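Local coordinates for protein putative ABC transporter (Thermobispora bispora, PDB 4PE6) that probably binds a small carbohydrate or sugar acid as the solute-binding protein of an ABC transporter, and holds a trihydroxybutanoic acid here, at residues Asn65-Lys75 against Ile87-Val98; Pro119-Ser127 against Leu280-Ile288. All coordinates share one frame; numbering follows the deposited sequence.

Interaction 1 of 2, residues Asn65-Lys75 against Ile87-Val98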
ATOM      1  N   ASN A  65       4.079  -4.353  12.779  1.00 35.98           N
ATOM      2  CA  ASN A  65       4.752  -3.164  12.243  1.00 35.00           C
ATOM      3  C   ASN A  65       5.763  -2.622  13.271  1.00 36.47           C
ATOM      4  O   ASN A  65       5.624  -1.476  13.732  1.00 36.38           O
ATOM      5  CB  ASN A  65       3.699  -2.103  11.844  1.00 33.89           C
ATOM      6  CG  ASN A  65       4.253  -1.013  10.928  1.00 32.98           C
ATOM      7  OD1 ASN A  65       4.967  -1.279   9.971  1.00 30.87           O
ATOM      8  ND2 ASN A  65       3.869   0.228  11.201  1.00 33.31           N
ATOM      9  N   SER A  66       6.755  -3.458  13.629  1.00 36.44           N
ATOM     10  CA  SER A  66       7.718  -3.134  14.702  1.00 37.11           C
ATOM     11  C   SER A  66       9.086  -2.640  14.201  1.00 33.92           C
ATOM     12  O   SER A  66       9.893  -3.385  13.625  1.00 34.29           O
ATOM     13  CB  SER A  66       7.920  -4.306  15.671  1.00 39.72           C
ATOM     14  OG  SER A  66       9.153  -4.160  16.392  1.00 42.24           O
ATOM     15  N   ALA A  67       9.349  -1.376  14.488  1.00 31.74           N
ATOM     16  CA  ALA A  67      10.547  -0.706  14.033  1.00 30.21           C
ATOM     17  C   ALA A  67      11.833  -1.258  14.644  1.00 29.90           C
ATOM     18  O   ALA A  67      12.858  -1.323  13.975  1.00 28.21           O
ATOM     19  CB  ALA A  67      10.427   0.777  14.326  1.00 30.79           C
ATOM     20  N   THR A  68      11.792  -1.658  15.912  1.00 30.20           N
ATOM     21  CA  THR A  68      13.024  -2.036  16.595  1.00 30.64           C
ATOM     22  C   THR A  68      13.691  -3.237  15.923  1.00 29.79           C
ATOM     23  O   THR A  68      14.906  -3.247  15.731  1.00 28.90           O
ATOM     24  CB  THR A  68      12.775  -2.305  18.091  1.00 32.40           C
ATOM     25  OG1 THR A  68      12.191  -1.136  18.670  1.00 32.75           O
ATOM     26  CG2 THR A  68      14.081  -2.642  18.821  1.00 33.25           C
ATOM     27  N   GLU A  69      12.910  -4.240  15.532  1.00 29.62           N
ATOM     28  CA  GLU A  69      13.527  -5.401  14.882  1.00 30.14           C
ATOM     29  C   GLU A  69      13.946  -5.067  13.445  1.00 27.01           C
ATOM     30  O   GLU A  69      14.970  -5.540  12.983  1.00 26.64           O
ATOM     31  CB  GLU A  69      12.644  -6.653  14.938  1.00 32.46           C
ATOM     32  CG  GLU A  69      13.311  -7.936  14.389  1.00 34.51           C
ATOM     33  CD  GLU A  69      14.702  -8.242  14.961  1.00 36.87           C
ATOM     34  OE1 GLU A  69      14.920  -8.139  16.202  1.00 40.31           O
ATOM     35  OE2 GLU A  69      15.586  -8.626  14.164  1.00 37.71           O
ATOM     36  N   GLN A  70      13.184  -4.232  12.752  1.00 24.89           N
ATOM     37  CA  GLN A  70      13.579  -3.808  11.401  1.00 22.95           C
ATOM     38  C   GLN A  70      14.946  -3.109  11.423  1.00 22.42           C
ATOM     39  O   GLN A  70      15.798  -3.335  10.561  1.00 21.78           O
ATOM     40  CB  GLN A  70      12.545  -2.867  10.780  1.00 21.95           C
ATOM     41  CG  GLN A  70      12.878  -2.476   9.349  1.00 20.77           C
ATOM     42  CD  GLN A  70      11.797  -1.714   8.622  1.00 20.00           C
ATOM     43  OE1 GLN A  70      10.981  -1.037   9.234  1.00 19.82           O
ATOM     44  NE2 GLN A  70      11.812  -1.795   7.278  1.00 19.24           N
ATOM     45  N   VAL A  71      15.162  -2.269  12.428  1.00 22.60           N
ATOM     46  CA  VAL A  71      16.437  -1.568  12.543  1.00 22.51           C
ATOM     47  C   VAL A  71      17.563  -2.586  12.699  1.00 22.52           C
ATOM     48  O   VAL A  71      18.586  -2.489  12.024  1.00 22.30           O
ATOM     49  CB  VAL A  71      16.428  -0.565  13.716  1.00 23.32           C
ATOM     50  CG1 VAL A  71      17.829  -0.032  13.965  1.00 23.84           C
ATOM     51  CG2 VAL A  71      15.454   0.574  13.417  1.00 23.10           C
ATOM     52  N   ALA A  72      17.372  -3.569  13.575  1.00 23.15           N
ATOM     53  CA  ALA A  72      18.347  -4.656  13.724  1.00 23.53           C
ATOM     54  C   ALA A  72      18.562  -5.393  12.407  1.00 22.90           C
ATOM     55  O   ALA A  72      19.688  -5.674  12.028  1.00 22.97           O
ATOM     56  CB  ALA A  72      17.910  -5.649  14.802  1.00 24.62           C
ATOM     57  N   GLN A  73      17.479  -5.702  11.707  1.00 22.37           N
ATOM     58  CA  GLN A  73      17.604  -6.399  10.435  1.00 22.08           C
ATOM     59  C   GLN A  73      18.393  -5.601   9.391  1.00 21.65           C
ATOM     60  O   GLN A  73      19.170  -6.168   8.619  1.00 21.60           O
ATOM     61  CB  GLN A  73      16.231  -6.769   9.905  1.00 21.77           C
ATOM     62  CG  GLN A  73      15.550  -7.860  10.703  1.00 22.79           C
ATOM     63  CD  GLN A  73      14.117  -8.093  10.246  1.00 22.82           C
ATOM     64  OE1 GLN A  73      13.453  -7.184   9.725  1.00 22.01           O
ATOM     65  NE2 GLN A  73      13.635  -9.316  10.431  1.00 23.53           N
ATOM     66  N   ILE A  74      18.189  -4.293   9.357  1.00 21.44           N
ATOM     67  CA  ILE A  74      18.923  -3.472   8.416  1.00 21.32           C
ATOM     68  C   ILE A  74      20.431  -3.512   8.724  1.00 22.18           C
ATOM     69  O   ILE A  74      21.240  -3.655   7.816  1.00 22.26           O
ATOM     70  CB  ILE A  74      18.349  -2.042   8.364  1.00 21.17           C
ATOM     71  CG1 ILE A  74      16.940  -2.088   7.758  1.00 20.74           C
ATOM     72  CG2 ILE A  74      19.276  -1.118   7.587  1.00 21.18           C
ATOM     73  CD1 ILE A  74      16.205  -0.758   7.710  1.00 20.81           C
ATOM     74  N   LYS A  75      20.808  -3.462  10.001  1.00 23.42           N
ATOM     75  CA  LYS A  75      22.216  -3.598  10.358  1.00 24.43           C
ATOM     76  C   LYS A  75      22.792  -4.946   9.907  1.00 24.99           C
ATOM     77  O   LYS A  75      23.911  -4.994   9.404  1.00 25.40           O
ATOM     78  CB  LYS A  75      22.426  -3.371  11.847  1.00 25.25           C
ATOM     79  CG  LYS A  75      22.050  -1.963  12.267  1.00 25.46           C
ATOM     80  CD  LYS A  75      21.958  -1.824  13.770  1.00 26.58           C
ATOM     81  CE  LYS A  75      21.656  -0.378  14.146  1.00 26.95           C
ATOM     82  NZ  LYS A  75      21.468  -0.260  15.602  1.00 27.96           N
ATOM     83  N   ILE A  87      13.643   0.385   1.284  1.00 15.50           N
ATOM     84  CA  ILE A  87      13.057   0.287   2.626  1.00 15.40           C
ATOM     85  C   ILE A  87      11.586   0.659   2.651  1.00 15.10           C
ATOM     86  O   ILE A  87      11.208   1.772   2.237  1.00 15.04           O
ATOM     87  CB  ILE A  87      13.770   1.179   3.663  1.00 15.53           C
ATOM     88  CG1 ILE A  87      15.252   0.870   3.708  1.00 15.79           C
ATOM     89  CG2 ILE A  87      13.101   1.019   5.030  1.00 15.65           C
ATOM     90  CD1 ILE A  87      16.024   1.844   4.570  1.00 16.08           C
ATOM     91  N   ASN A  88      10.751  -0.268   3.123  1.00 15.07           N
ATOM     92  CA  ASN A  88       9.385   0.070   3.511  1.00 15.01           C
ATOM     93  C   ASN A  88       9.387   0.199   5.036  1.00 15.51           C
ATOM     94  O   ASN A  88       9.410  -0.808   5.792  1.00 15.61           O
ATOM     95  CB  ASN A  88       8.375  -0.941   3.008  1.00 15.06           C
ATOM     96  CG  ASN A  88       6.930  -0.467   3.167  1.00 14.92           C
ATOM     97  OD1 ASN A  88       6.599   0.191   4.144  1.00 15.02           O
ATOM     98  ND2 ASN A  88       6.069  -0.811   2.209  1.00 14.92           N
ATOM     99  N   PRO A  89       9.388   1.443   5.511  1.00 15.84           N
ATOM    100  CA  PRO A  89       9.673   1.664   6.923  1.00 16.57           C
ATOM    101  C   PRO A  89       8.520   1.393   7.851  1.00 17.18           C
ATOM    102  O   PRO A  89       7.377   1.775   7.574  1.00 16.97           O
ATOM    103  CB  PRO A  89      10.096   3.145   6.967  1.00 16.57           C
ATOM    104  CG  PRO A  89       9.406   3.755   5.833  1.00 16.25           C
ATOM    105  CD  PRO A  89       9.251   2.705   4.766  1.00 15.78           C
ATOM    106  N   ALA A  90       8.822   0.726   8.956  1.00 18.51           N
ATOM    107  CA  ALA A  90       7.823   0.436   9.979  1.00 19.44           C
ATOM    108  C   ALA A  90       7.384   1.718  10.713  1.00 20.42           C
ATOM    109  O   ALA A  90       6.222   1.814  11.123  1.00 20.74           O
ATOM    110  CB  ALA A  90       8.372  -0.576  10.985  1.00 20.20           C
ATOM    111  N   SER A  91       8.296   2.686  10.827  1.00 21.02           N
ATOM    112  CA  SER A  91       8.097   3.916  11.634  1.00 22.25           C
ATOM    113  C   SER A  91       8.455   5.162  10.853  1.00 22.31           C
ATOM    114  O   SER A  91       9.348   5.131  10.016  1.00 22.06           O
ATOM    115  CB  SER A  91       8.958   3.872  12.910  1.00 23.21           C
ATOM    116  OG  SER A  91       9.221   5.177  13.454  1.00 24.37           O
ATOM    117  N   PRO A  92       7.770   6.282  11.127  1.00 23.19           N
ATOM    118  CA  PRO A  92       8.190   7.511  10.465  1.00 23.67           C
ATOM    119  C   PRO A  92       9.548   8.064  10.951  1.00 24.15           C
ATOM    120  O   PRO A  92      10.121   8.902  10.269  1.00 24.27           O
ATOM    121  CB  PRO A  92       7.074   8.523  10.796  1.00 24.33           C
ATOM    122  CG  PRO A  92       6.201   7.887  11.803  1.00 24.56           C
ATOM    123  CD  PRO A  92       6.561   6.438  11.953  1.00 23.74           C
ATOM    124  N   THR A  93      10.017   7.620  12.119  1.00 24.79           N
ATOM    125  CA  THR A  93      11.192   8.222  12.788  1.00 25.37           C
ATOM    126  C   THR A  93      12.291   7.231  13.213  1.00 25.08           C
ATOM    127  O   THR A  93      13.473   7.557  13.204  1.00 25.27           O
ATOM    128  CB  THR A  93      10.731   9.013  14.037  1.00 26.73           C
ATOM    129  OG1 THR A  93       9.981   8.155  14.901  1.00 26.78           O
ATOM    130  CG2 THR A  93       9.822  10.156  13.641  1.00 27.10           C
ATOM    131  N   ALA A  94      11.925   6.021  13.593  1.00 24.83           N
ATOM    132  CA  ALA A  94      12.876   5.107  14.237  1.00 24.95           C
ATOM    133  C   ALA A  94      14.035   4.620  13.340  1.00 24.54           C
ATOM    134  O   ALA A  94      15.065   4.171  13.858  1.00 24.59           O
ATOM    135  CB  ALA A  94      12.128   3.912  14.830  1.00 25.19           C
ATOM    136  N   LEU A  95      13.883   4.702  12.015  1.00 23.70           N
ATOM    137  CA  LEU A  95      14.902   4.204  11.087  1.00 23.33           C
ATOM    138  C   LEU A  95      15.921   5.259  10.634  1.00 23.66           C
ATOM    139  O   LEU A  95      16.887   4.940   9.931  1.00 22.71           O
ATOM    140  CB  LEU A  95      14.249   3.594   9.842  1.00 22.75           C
ATOM    141  CG  LEU A  95      13.799   2.142   9.971  1.00 22.98           C
ATOM    142  CD1 LEU A  95      12.561   2.032  10.852  1.00 23.55           C
ATOM    143  CD2 LEU A  95      13.519   1.600   8.571  1.00 22.65           C
ATOM    144  N   GLN A  96      15.712   6.505  11.032  1.00 24.34           N
ATOM    145  CA  GLN A  96      16.538   7.597  10.531  1.00 25.10           C
ATOM    146  C   GLN A  96      18.040   7.351  10.778  1.00 25.02           C
ATOM    147  O   GLN A  96      18.837   7.510   9.863  1.00 24.79           O
ATOM    148  CB  GLN A  96      16.090   8.951  11.097  1.00 26.42           C
ATOM    149  CG  GLN A  96      15.268   9.819  10.153  1.00 27.02           C
ATOM    150  CD  GLN A  96      13.865   9.287   9.883  1.00 27.25           C
ATOM    151  OE1 GLN A  96      13.679   8.117   9.596  1.00 28.02           O
ATOM    152  NE2 GLN A  96      12.885  10.156   9.937  1.00 27.94           N
ATOM    153  N   PRO A  97      18.425   6.957  12.006  1.00 25.61           N
ATOM    154  CA  PRO A  97      19.863   6.747  12.238  1.00 25.83           C
ATOM    155  C   PRO A  97      20.454   5.629  11.369  1.00 24.87           C
ATOM    156  O   PRO A  97      21.518   5.799  10.800  1.00 24.77           O
ATOM    157  CB  PRO A  97      19.928   6.408  13.732  1.00 26.74           C
ATOM    158  CG  PRO A  97      18.752   7.145  14.317  1.00 27.21           C
ATOM    159  CD  PRO A  97      17.673   7.012  13.272  1.00 26.24           C
ATOM    160  N   VAL A  98      19.761   4.506  11.229  1.00 24.30           N
ATOM    161  CA  VAL A  98      20.335   3.414  10.455  1.00 23.66           C
ATOM    162  C   VAL A  98      20.324   3.742   8.974  1.00 22.87           C
ATOM    163  O   VAL A  98      21.193   3.281   8.240  1.00 22.76           O
ATOM    164  CB  VAL A  98      19.689   2.042  10.747  1.00 23.62           C
ATOM    165  CG1 VAL A  98      18.325   1.907  10.092  1.00 23.11           C
ATOM    166  CG2 VAL A  98      20.616   0.921  10.292  1.00 23.62           C
TER
HETATM  167  O   HOH W   1       5.552  -0.587   7.315  1.00 17.46           O

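Interaction 2 of 2, residues Pro119-Ser127 against Leu280-Ile288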
ATOM      1  N   PRO A 119      17.116  12.594   5.129  1.00 27.33           N
ATOM      2  CA  PRO A 119      17.684  13.461   4.092  1.00 27.66           C
ATOM      3  C   PRO A 119      18.531  12.779   3.038  1.00 26.69           C
ATOM      4  O   PRO A 119      18.545  13.216   1.903  1.00 26.81           O
ATOM      5  CB  PRO A 119      18.556  14.454   4.894  1.00 28.99           C
ATOM      6  CG  PRO A 119      17.952  14.490   6.248  1.00 29.33           C
ATOM      7  CD  PRO A 119      17.394  13.111   6.487  1.00 28.32           C
ATOM      8  N   CYS A 120      19.236  11.722   3.412  1.00 26.23           N
ATOM      9  CA  CYS A 120      20.115  11.028   2.481  1.00 25.82           C
ATOM     10  C   CYS A 120      19.358  10.053   1.563  1.00 23.98           C
ATOM     11  O   CYS A 120      19.896   9.614   0.571  1.00 23.66           O
ATOM     12  CB  CYS A 120      21.210  10.295   3.250  1.00 26.75           C
ATOM     13  SG  CYS A 120      20.743   8.708   3.979  1.00 27.29           S
ATOM     14  N   ALA A 121      18.118   9.728   1.902  1.00 22.85           N
ATOM     15  CA  ALA A 121      17.332   8.753   1.144  1.00 21.81           C
ATOM     16  C   ALA A 121      16.527   9.418   0.052  1.00 21.56           C
ATOM     17  O   ALA A 121      16.181  10.610   0.145  1.00 22.72           O
ATOM     18  CB  ALA A 121      16.397   8.001   2.076  1.00 21.48           C
ATOM     19  N   TYR A 122      16.217   8.643  -0.973  1.00 20.40           N
ATOM     20  CA  TYR A 122      15.251   9.015  -1.988  1.00 19.79           C
ATOM     21  C   TYR A 122      13.886   8.418  -1.643  1.00 19.23           C
ATOM     22  O   TYR A 122      13.778   7.233  -1.294  1.00 18.83           O
ATOM     23  CB  TYR A 122      15.720   8.504  -3.358  1.00 19.70           C
ATOM     24  CG  TYR A 122      16.981   9.200  -3.847  1.00 20.09           C
ATOM     25  CD1 TYR A 122      18.235   8.817  -3.396  1.00 20.03           C
ATOM     26  CD2 TYR A 122      16.908  10.287  -4.744  1.00 20.72           C
ATOM     27  CE1 TYR A 122      19.387   9.464  -3.816  1.00 20.52           C
ATOM     28  CE2 TYR A 122      18.052  10.923  -5.184  1.00 21.15           C
ATOM     29  CZ  TYR A 122      19.281  10.509  -4.725  1.00 21.23           C
ATOM     30  OH  TYR A 122      20.410  11.167  -5.167  1.00 22.30           O
ATOM     31  N   ILE A 123      12.850   9.244  -1.725  1.00 18.95           N
ATOM     32  CA  ILE A 123      11.484   8.828  -1.422  1.00 18.45           C
ATOM     33  C   ILE A 123      10.670   8.532  -2.710  1.00 18.18           C
ATOM     34  O   ILE A 123      10.559   9.381  -3.619  1.00 18.50           O
ATOM     35  CB  ILE A 123      10.749   9.896  -0.592  1.00 18.89           C
ATOM     36  CG1 ILE A 123      11.146   9.855   0.900  1.00 19.00           C
ATOM     37  CG2 ILE A 123       9.240   9.652  -0.640  1.00 18.67           C
ATOM     38  CD1 ILE A 123      12.625   9.813   1.216  1.00 19.36           C
ATOM     39  N   LEU A 124      10.061   7.348  -2.753  1.00 17.32           N
ATOM     40  CA  LEU A 124       9.170   6.971  -3.837  1.00 17.35           C
ATOM     41  C   LEU A 124       7.890   6.464  -3.206  1.00 17.03           C
ATOM     42  O   LEU A 124       7.883   5.422  -2.568  1.00 16.82           O
ATOM     43  CB  LEU A 124       9.792   5.892  -4.716  1.00 17.29           C
ATOM     44  CG  LEU A 124       9.046   5.634  -6.035  1.00 17.65           C
ATOM     45  CD1 LEU A 124      10.022   5.075  -7.054  1.00 17.92           C
ATOM     46  CD2 LEU A 124       7.830   4.696  -5.881  1.00 17.54           C
ATOM     47  N   GLN A 125       6.821   7.219  -3.377  1.00 17.28           N
ATOM     48  CA  GLN A 125       5.582   6.977  -2.652  1.00 17.10           C
ATOM     49  C   GLN A 125       4.380   6.963  -3.579  1.00 17.22           C
ATOM     50  O   GLN A 125       4.519   7.046  -4.801  1.00 17.92           O
ATOM     51  CB  GLN A 125       5.435   8.036  -1.544  1.00 17.39           C
ATOM     52  CG  GLN A 125       5.153   9.445  -2.067  1.00 18.21           C
ATOM     53  CD  GLN A 125       4.865  10.395  -0.940  1.00 18.77           C
ATOM     54  OE1 GLN A 125       5.714  11.176  -0.567  1.00 19.70           O
ATOM     55  NE2 GLN A 125       3.675  10.290  -0.349  1.00 18.80           N
ATOM     56  N   ASN A 126       3.202   6.839  -2.995  1.00 16.89           N
ATOM     57  CA  ASN A 126       1.956   7.117  -3.667  1.00 17.04           C
ATOM     58  C   ASN A 126       1.280   8.237  -2.893  1.00 17.05           C
ATOM     59  O   ASN A 126       1.647   8.527  -1.740  1.00 16.86           O
ATOM     60  CB  ASN A 126       1.006   5.893  -3.643  1.00 16.79           C
ATOM     61  CG  ASN A 126       1.333   4.800  -4.676  1.00 16.92           C
ATOM     62  OD1 ASN A 126       0.600   3.800  -4.745  1.00 16.82           O
ATOM     63  ND2 ASN A 126       2.425   4.932  -5.419  1.00 17.06           N
ATOM     64  N   SER A 127       0.246   8.822  -3.480  1.00 17.44           N
ATOM     65  CA  SER A 127      -0.585   9.797  -2.726  1.00 17.64           C
ATOM     66  C   SER A 127      -1.535   9.085  -1.759  1.00 17.19           C
ATOM     67  O   SER A 127      -2.632   8.667  -2.122  1.00 17.24           O
ATOM     68  CB  SER A 127      -1.393  10.702  -3.633  1.00 18.31           C
ATOM     69  OG  SER A 127      -2.230  11.532  -2.845  1.00 18.65           O
ATOM     70  N   LEU A 280      17.918  11.561  -9.618  1.00 23.95           N
ATOM     71  CA  LEU A 280      16.489  11.426  -9.421  1.00 23.46           C
ATOM     72  C   LEU A 280      16.053  12.525  -8.463  1.00 23.24           C
ATOM     73  O   LEU A 280      16.831  12.950  -7.632  1.00 23.25           O
ATOM     74  CB  LEU A 280      16.162  10.054  -8.803  1.00 22.36           C
ATOM     75  CG  LEU A 280      16.417   8.791  -9.633  1.00 22.09           C
ATOM     76  CD1 LEU A 280      16.046   7.558  -8.800  1.00 21.53           C
ATOM     77  CD2 LEU A 280      15.650   8.812 -10.958  1.00 22.69           C
ATOM     78  N   PRO A 281      14.793  12.969  -8.556  1.00 23.37           N
ATOM     79  CA  PRO A 281      14.249  13.803  -7.497  1.00 23.56           C
ATOM     80  C   PRO A 281      14.252  13.082  -6.150  1.00 22.95           C
ATOM     81  O   PRO A 281      13.975  11.879  -6.092  1.00 21.99           O
ATOM     82  CB  PRO A 281      12.799  14.070  -7.947  1.00 24.06           C
ATOM     83  CG  PRO A 281      12.727  13.667  -9.373  1.00 24.39           C
ATOM     84  CD  PRO A 281      13.792  12.627  -9.575  1.00 23.62           C
ATOM     85  N   LYS A 282      14.547  13.815  -5.079  1.00 23.51           N
ATOM     86  CA  LYS A 282      14.553  13.244  -3.737  1.00 23.88           C
ATOM     87  C   LYS A 282      13.171  12.745  -3.327  1.00 23.49           C
ATOM     88  O   LYS A 282      13.059  11.898  -2.435  1.00 22.75           O
ATOM     89  CB  LYS A 282      15.024  14.270  -2.684  1.00 25.35           C
ATOM     90  CG  LYS A 282      16.454  14.777  -2.845  1.00 26.86           C
ATOM     91  CD  LYS A 282      17.522  13.707  -2.613  1.00 27.70           C
ATOM     92  CE  LYS A 282      17.729  13.428  -1.128  1.00 28.61           C
ATOM     93  NZ  LYS A 282      18.911  12.552  -0.888  1.00 29.21           N
ATOM     94  N   GLN A 283      12.132  13.324  -3.927  1.00 23.79           N
ATOM     95  CA  GLN A 283      10.754  12.929  -3.639  1.00 24.12           C
ATOM     96  C   GLN A 283      10.039  12.639  -4.950  1.00 23.38           C
ATOM     97  O   GLN A 283      10.052  13.457  -5.860  1.00 22.55           O
ATOM     98  CB  GLN A 283      10.031  14.016  -2.841  1.00 25.69           C
ATOM     99  CG  GLN A 283       8.687  13.552  -2.270  1.00 26.86           C
ATOM    100  CD  GLN A 283       7.587  13.462  -3.319  1.00 28.04           C
ATOM    101  OE1 GLN A 283       7.539  14.264  -4.250  1.00 29.88           O
ATOM    102  NE2 GLN A 283       6.705  12.471  -3.178  1.00 28.32           N
HETATM  103  N   MSE A 284       9.432  11.463  -5.042  1.00 22.12           N
HETATM  104  CA  MSE A 284       8.718  11.052  -6.247  1.00 22.31           C
HETATM  105  C   MSE A 284       7.370  10.489  -5.870  1.00 21.44           C
HETATM  106  O   MSE A 284       7.269   9.542  -5.080  1.00 20.47           O
HETATM  107  CB  MSE A 284       9.516  10.003  -7.021  1.00 22.89           C
HETATM  108  CG  MSE A 284      10.912  10.437  -7.443  1.00 24.23           C
HETATM  109 SE   MSE A 284      11.952   8.921  -8.174  1.00 26.42          SE
HETATM  110  CE  MSE A 284      12.857   8.665  -6.444  1.00 25.09           C
ATOM    111  N   THR A 285       6.317  11.057  -6.428  1.00 21.50           N
ATOM    112  CA  THR A 285       4.978  10.495  -6.263  1.00 21.20           C
ATOM    113  C   THR A 285       4.559   9.673  -7.471  1.00 20.84           C
ATOM    114  O   THR A 285       4.424  10.179  -8.587  1.00 21.41           O
ATOM    115  CB  THR A 285       3.941  11.581  -5.936  1.00 22.06           C
ATOM    116  OG1 THR A 285       4.268  12.152  -4.665  1.00 22.31           O
ATOM    117  CG2 THR A 285       2.564  10.992  -5.839  1.00 22.18           C
ATOM    118  N   PHE A 286       4.366   8.382  -7.232  1.00 19.77           N
ATOM    119  CA  PHE A 286       3.860   7.464  -8.233  1.00 19.64           C
ATOM    120  C   PHE A 286       2.348   7.217  -7.990  1.00 19.67           C
ATOM    121  O   PHE A 286       1.819   7.580  -6.928  1.00 19.51           O
ATOM    122  CB  PHE A 286       4.657   6.144  -8.181  1.00 19.30           C
ATOM    123  CG  PHE A 286       5.908   6.153  -9.022  1.00 19.38           C
ATOM    124  CD1 PHE A 286       6.895   7.095  -8.819  1.00 19.22           C
ATOM    125  CD2 PHE A 286       6.092   5.203 -10.019  1.00 19.64           C
ATOM    126  CE1 PHE A 286       8.047   7.115  -9.595  1.00 19.51           C
ATOM    127  CE2 PHE A 286       7.242   5.210 -10.799  1.00 19.95           C
ATOM    128  CZ  PHE A 286       8.219   6.176 -10.601  1.00 19.75           C
ATOM    129  N   PRO A 287       1.654   6.609  -8.963  1.00 19.78           N
ATOM    130  CA  PRO A 287       0.200   6.515  -8.907  1.00 20.10           C
ATOM    131  C   PRO A 287      -0.347   5.354  -8.102  1.00 19.64           C
ATOM    132  O   PRO A 287       0.160   4.229  -8.177  1.00 19.37           O
ATOM    133  CB  PRO A 287      -0.203   6.337 -10.379  1.00 20.85           C
ATOM    134  CG  PRO A 287       0.979   5.646 -10.991  1.00 20.81           C
ATOM    135  CD  PRO A 287       2.165   6.269 -10.309  1.00 20.38           C
ATOM    136  N   ILE A 288      -1.437   5.634  -7.393  1.00 19.76           N
ATOM    137  CA  ILE A 288      -2.215   4.596  -6.716  1.00 19.53           C
ATOM    138  C   ILE A 288      -2.981   3.739  -7.752  1.00 20.18           C
ATOM    139  O   ILE A 288      -2.887   3.981  -8.960  1.00 20.45           O
ATOM    140  CB  ILE A 288      -3.217   5.223  -5.728  1.00 19.46           C
ATOM    141  CG1 ILE A 288      -4.190   6.158  -6.468  1.00 20.38           C
ATOM    142  CG2 ILE A 288      -2.493   5.956  -4.594  1.00 19.10           C
ATOM    143  CD1 ILE A 288      -5.365   6.614  -5.616  1.00 20.46           C
TER
HETATM  144  O   HOH W   2      20.126  12.116  -7.485  1.00 27.36           O
HETATM  145  O   HOH W   3       2.719   3.530  -8.096  1.00 20.31           O
HETATM  146  O   HOH W   4      -0.515   8.679  -6.086  1.00 21.42           O

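Interaction 1 of 2, residues Asn65-Lys75 against Ile87-Val98
Gln70 reaches the backbone of Asn88 and Ala90 because its CG stands anti to its own backbone N (chi1 -176°) and the chain stays extended beyond it, carrying the amide straight off helix 67-78. The setting is the Rossmann-like half of a type I periplasmic binding protein: the helix lies over the loop that follows the C-terminal end of strand 84-88 and leads into helix 96-104. The amide grips both the strand end and the loop that leaves it. OE1 accepts from Ala90 N at 2.8 Å, on a lone pair in the carbonyl plane, while NE2 gives to Asn88 O at 3.0 Å from above the Asn88 carbonyl plane and not on a lone pair. A second bond from NE2 to Ser24 OG ties the same amide to strand 20-25, so three bonds fix its rotation in a buried place. Asn88 itself turns its amide elsewhere, to Asp113, one of the residues lining the ligand pocket.

Apolar packing continues along the helix. Ala67 CB meets Ala94 CB at 3.6 Å, and Leu95 crosses Ile74 at about a right angle, its CD2 lying 3.7 Å from Ile74 CD1. Val98 sends CG2 anti to its backbone N (CG1 at chi1 76°), against Ile74 CG2 at 3.6 Å. The Ser91 hydroxyl accepts from Thr93 N, an ST turn, and from Ala94 N, an ST motif. At the N-terminal end of the helix, one water lies 2.8 Å from Asn65 OD1 and 3.0 Å from Pro89 O, bridging the two segments.

Interaction 2 of 2, residues Pro119-Ser127 against Leu280-Ile288
Ile123 to Gln125 pair with Gln283 to Thr285 as neighbouring parallel strands of the mixed sheet, their short axes 4.5 Å apart at closest and 24° from exact alignment. Strand 283-290, late in the chain, has strand 255-258 antiparallel on its far side. Backbone bonds alternate across the pair: Ile123 N to Lys282 O, Met284 N to Ile123 O, Gln125 N to Met284 O and Phe286 N to Gln125 O, all at 2.8 to 2.9 Å. Asn126 ND2 reaches Gln125 O as well, from the face of its plane opposite Phe286 N.

Side-chain bonds form on the face carrying Gln125, Gln283 and Thr285. Gln283 NE2 donates to Gln125 OE1 at 3.1 Å from above the carbonyl plane, the two amides being 75° apart, and also to Thr285 OG1.

The charged contact lies at the start of the strands. Lys282, bent at chi2 (-67°) and chi3, folds back over the Tyr122 ring: CD makes a CH-pi contact, and NZ sits 4.4 Å from the ring centroid in a cation-pi contact, while donating to Pro119 O at 2.9 Å. At the ring edge lie the carbonyls of Leu280 and Pro281.

Apolar contacts occupy the face of Leu124, Met284 (a selenomethionine) and Phe286. Leu124 CD1 lies over one face of the Phe286 ring, 4.2 Å from its centroid and offset toward the rim.

Waters join the far end: one links Asn126 ND2 to Pro287 O, another Ser127 N to Phe286 O. The Asn126 OD1 end is held by Asp260 N.

Strand 122-126 is hydrogen-bonded on its other side to strand 108-112. Helix 315-327 packs on Met284 and Phe286, helix 263-275 touches Tyr122 and Leu280, and the Cys103-Cys120 disulfide ties the entry to the strand to helix 96-104.

Both contacts reach one mixed sheet, their centres about 18 Å apart and their nearest atoms about 5 Å apart without touching. Interaction 1 is the more buried, with nine of fifteen touching residues buried; interaction 2 has six of eighteen. The first joins elements close in sequence, a helix laid on a strand-end loop, mainly by side-chain packing and one glutamine amide bonding to main chain. The second joins segments 153 residues apart at their closest ends by main-chain bonding, with an amide pair over one face and an exposed lysine at the strand start. Strand 108-112 links them, bonded to strands 84-88 and 122-126, while helix 96-104 begins in interaction 1 and touches Cys120 of interaction 2.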